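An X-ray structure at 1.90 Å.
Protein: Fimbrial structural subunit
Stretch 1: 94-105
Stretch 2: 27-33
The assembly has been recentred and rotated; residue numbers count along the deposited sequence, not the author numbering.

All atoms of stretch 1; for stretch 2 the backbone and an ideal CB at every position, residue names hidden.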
# COMPACT_ATOMS: atom_id res chain seq x y z
N ARG A 94 1.10 -19.39 22.93
CA ARG A 94 1.07 -19.97 21.56
C ARG A 94 2.39 -19.83 20.80
O ARG A 94 2.88 -20.78 20.15
CB ARG A 94 -0.02 -19.32 20.73
CG ARG A 94 -1.46 -19.73 21.06
CD ARG A 94 -2.35 -19.17 19.96
NE ARG A 94 -3.80 -19.23 20.23
CZ ARG A 94 -4.57 -20.27 19.95
NH1 ARG A 94 -4.04 -21.36 19.43
NH2 ARG A 94 -5.88 -20.23 20.21
N ILE A 95 2.96 -18.62 20.85
CA ILE A 95 4.19 -18.34 20.13
C ILE A 95 5.35 -19.17 20.69
O ILE A 95 6.12 -19.73 19.91
CB ILE A 95 4.54 -16.82 20.09
CG1 ILE A 95 3.43 -16.06 19.35
CG2 ILE A 95 5.89 -16.60 19.38
CD1 ILE A 95 3.53 -14.50 19.45
N LYS A 96 5.45 -19.28 22.01
CA LYS A 96 6.45 -20.17 22.61
C LYS A 96 6.31 -21.64 22.15
O LYS A 96 7.30 -22.34 21.92
CB LYS A 96 6.41 -20.08 24.15
CG LYS A 96 7.41 -21.01 24.85
CD LYS A 96 7.29 -20.87 26.38
CE LYS A 96 7.82 -22.12 27.09
NZ LYS A 96 9.29 -22.21 27.03
N ALA A 97 5.06 -22.08 22.00
CA ALA A 97 4.76 -23.46 21.59
C ALA A 97 4.91 -23.68 20.08
O ALA A 97 4.74 -24.80 19.61
CB ALA A 97 3.36 -23.85 22.05
N ALA A 98 5.26 -22.62 19.35
CA ALA A 98 5.37 -22.67 17.88
C ALA A 98 6.75 -22.26 17.37
O ALA A 98 6.85 -21.40 16.49
CB ALA A 98 4.28 -21.80 17.25
N PRO A 99 7.84 -22.87 17.89
CA PRO A 99 9.16 -22.45 17.44
C PRO A 99 9.35 -22.67 15.93
O PRO A 99 8.87 -23.67 15.39
CB PRO A 99 10.11 -23.36 18.23
CG PRO A 99 9.27 -24.57 18.55
CD PRO A 99 7.92 -24.03 18.80
N GLY A 100 10.02 -21.72 15.27
CA GLY A 100 10.24 -21.79 13.82
C GLY A 100 9.06 -21.37 12.95
O GLY A 100 9.17 -21.37 11.71
N LYS A 101 7.94 -21.02 13.57
CA LYS A 101 6.76 -20.62 12.81
C LYS A 101 6.68 -19.11 12.67
O LYS A 101 7.10 -18.37 13.58
CB LYS A 101 5.47 -21.15 13.44
CG LYS A 101 5.45 -22.68 13.69
CD LYS A 101 5.40 -23.49 12.40
CE LYS A 101 5.20 -24.98 12.71
NZ LYS A 101 5.89 -25.86 11.71
N LYS A 102 6.12 -18.65 11.55
CA LYS A 102 6.01 -17.21 11.31
C LYS A 102 4.86 -16.51 12.03
O LYS A 102 3.69 -16.91 11.92
CB LYS A 102 5.98 -16.89 9.81
CG LYS A 102 7.35 -16.99 9.16
CD LYS A 102 7.26 -16.79 7.65
CE LYS A 102 8.52 -17.31 6.95
NZ LYS A 102 8.27 -17.62 5.51
N VAL A 103 5.22 -15.48 12.79
CA VAL A 103 4.28 -14.56 13.40
C VAL A 103 4.15 -13.36 12.45
O VAL A 103 5.17 -12.74 12.12
CB VAL A 103 4.80 -14.03 14.75
CG1 VAL A 103 3.72 -13.21 15.44
CG2 VAL A 103 5.29 -15.19 15.66
N SER A 104 2.93 -13.04 12.03
CA SER A 104 2.74 -12.02 11.00
C SER A 104 1.51 -11.14 11.17
O SER A 104 0.59 -11.46 11.93
CB SER A 104 2.74 -12.67 9.60
OG SER A 104 1.65 -13.56 9.46
N ALA A 105 1.52 -10.01 10.48
CA ALA A 105 0.36 -9.16 10.33
C ALA A 105 0.51 -8.35 9.05
O ALA A 105 1.61 -8.26 8.50
CB ALA A 105 0.20 -8.24 11.53
N UNK A 27 2.63 -6.90 4.21
CA UNK A 27 2.86 -8.11 5.01
C UNK A 27 4.17 -8.03 5.80
O UNK A 27 5.23 -7.70 5.24
CB UNK A 27 2.88 -9.34 4.10
N UNK A 28 4.08 -8.27 7.11
CA UNK A 28 5.23 -8.21 8.01
C UNK A 28 5.29 -9.53 8.75
O UNK A 28 4.26 -10.02 9.22
CB UNK A 28 5.14 -7.03 8.98
N UNK A 29 6.47 -10.14 8.83
CA UNK A 29 6.60 -11.41 9.56
C UNK A 29 7.94 -11.58 10.30
O UNK A 29 8.97 -11.05 9.89
CB UNK A 29 6.42 -12.57 8.58
N UNK A 30 7.88 -12.34 11.39
CA UNK A 30 9.06 -12.67 12.17
C UNK A 30 8.99 -14.15 12.56
O UNK A 30 7.97 -14.63 13.08
CB UNK A 30 9.17 -11.78 13.41
N UNK A 31 10.07 -14.88 12.30
CA UNK A 31 10.12 -16.30 12.66
C UNK A 31 10.30 -16.42 14.17
O UNK A 31 11.22 -15.84 14.73
CB UNK A 31 11.25 -17.02 11.92
N UNK A 32 9.40 -17.17 14.82
CA UNK A 32 9.48 -17.35 16.27
C UNK A 32 10.72 -18.16 16.65
O UNK A 32 10.97 -19.24 16.09
CB UNK A 32 8.22 -18.04 16.79
N UNK A 33 11.51 -17.65 17.61
CA UNK A 33 12.70 -18.37 18.07
C UNK A 33 12.35 -19.68 18.79
O UNK A 33 11.19 -19.88 19.18
CB UNK A 33 13.52 -17.47 19.00

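Strand 27-31 runs antiparallel to strand 102-105; its extended backbone sends the side chains of 28 to 31 alternately to the two faces of the sheet, and most positions meet stretch 1 through the backbone.

Position 27 lies at the edge of the contact. Its CB points sideways, 4.7 Å from Ala105 O, its phi is -66°, and its amide nitrogen bonds to no atom of stretch 1. Many residues would fit, proline among them; the deposited residue is Pro27.

Position 28 pairs with Ala105 and shares its face. The backbone exchanges two hydrogen bonds, from its N to Ala105 O (2.8 Å) and from Ala105 N to its O (3.0 Å), which rules out proline. The extended backbone, phi/psi -126/133, suits a beta-branched residue, and stretch 1 sets no side-chain partner against it: the ideal CB lies 3.8 Å from Ala105 O, so other side chains would also fit. The deposited residue is Val28, chi1 t, which meets stretch 1 chiefly through its backbone hydrogen bonds.

Position 29 faces the same way as Lys102 and Ser104. The ideal CB sits 3.8 Å from Ser104 CB and 4.4 Å from Lys102 CD, so a small or polar side chain is plausible, though a longer one could turn outward. Ser29 is found here; its CB lies 3.7 Å from Ser104 CB and its OG 4.0 Å from Lys102 CD, without a hydrogen bond to either. Its CA approaches Val103 O at 3.2 Å in a CA-H...O contact.

Position 30 is opposite Val103, bonding through its N to Val103 O (2.8 Å) and through its O to Val103 N (2.9 Å). Stretch 1 alone would allow apolar or small polar residues. The choice is Ser30, whose OG is hydrogen-bonded elsewhere in the structure.

Position 31 returns to the face of Lys102, whose aliphatic chain offers a surface but no specific partner. Beta-branched, polar or acidic residues would all be reasonable. Thr31 places OG1 3.9 Å from Lys102 CG and CG2 3.7 Å from Gly100 O.

Position 32 is the most restricted. Its CB points toward stretch 1, with the ideal CB 3.4 Å from Lys101 O, 3.6 Å from Ala98 O and 3.8 Å from Ile95 CG2. So close a fit favours a small residue, and alanine is the natural candidate. Ala32 sets its methyl 3.7 Å from Ile95 CG2 (measured from CB), while its N donates to Lys101 O (2.9 Å) and its O accepts from Gly100 N (2.8 Å), tying the chain to the type II turn.

At position 33 CB points away, and phi of -66° admits proline among many others. Pro33 contributes its carbonyl: one water donates to both Pro33 O and Ile95 O, each 2.8 Å from the water oxygen.

Stretch 2 27-33: PVSSTAP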
# COMPACT_ATOMS: atom_id res chain seq x y z
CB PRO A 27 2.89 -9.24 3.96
CG PRO A 27 2.24 -8.66 2.75
CD PRO A 27 2.59 -7.21 2.77
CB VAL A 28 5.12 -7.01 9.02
CG1 VAL A 28 6.14 -7.15 10.15
CG2 VAL A 28 5.29 -5.66 8.31
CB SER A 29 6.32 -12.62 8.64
OG SER A 29 7.36 -12.82 7.72
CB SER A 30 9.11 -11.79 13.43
OG SER A 30 10.29 -12.04 14.17
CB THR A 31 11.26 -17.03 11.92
OG1 THR A 31 11.01 -17.00 10.51
CG2 THR A 31 11.34 -18.49 12.39
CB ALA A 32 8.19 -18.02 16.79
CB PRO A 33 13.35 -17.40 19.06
CG PRO A 33 12.25 -16.55 19.53
CD PRO A 33 11.29 -16.41 18.37
O HOH W 1 8.75 -18.94 20.18
O HOH W 2 10.01 -22.07 21.60
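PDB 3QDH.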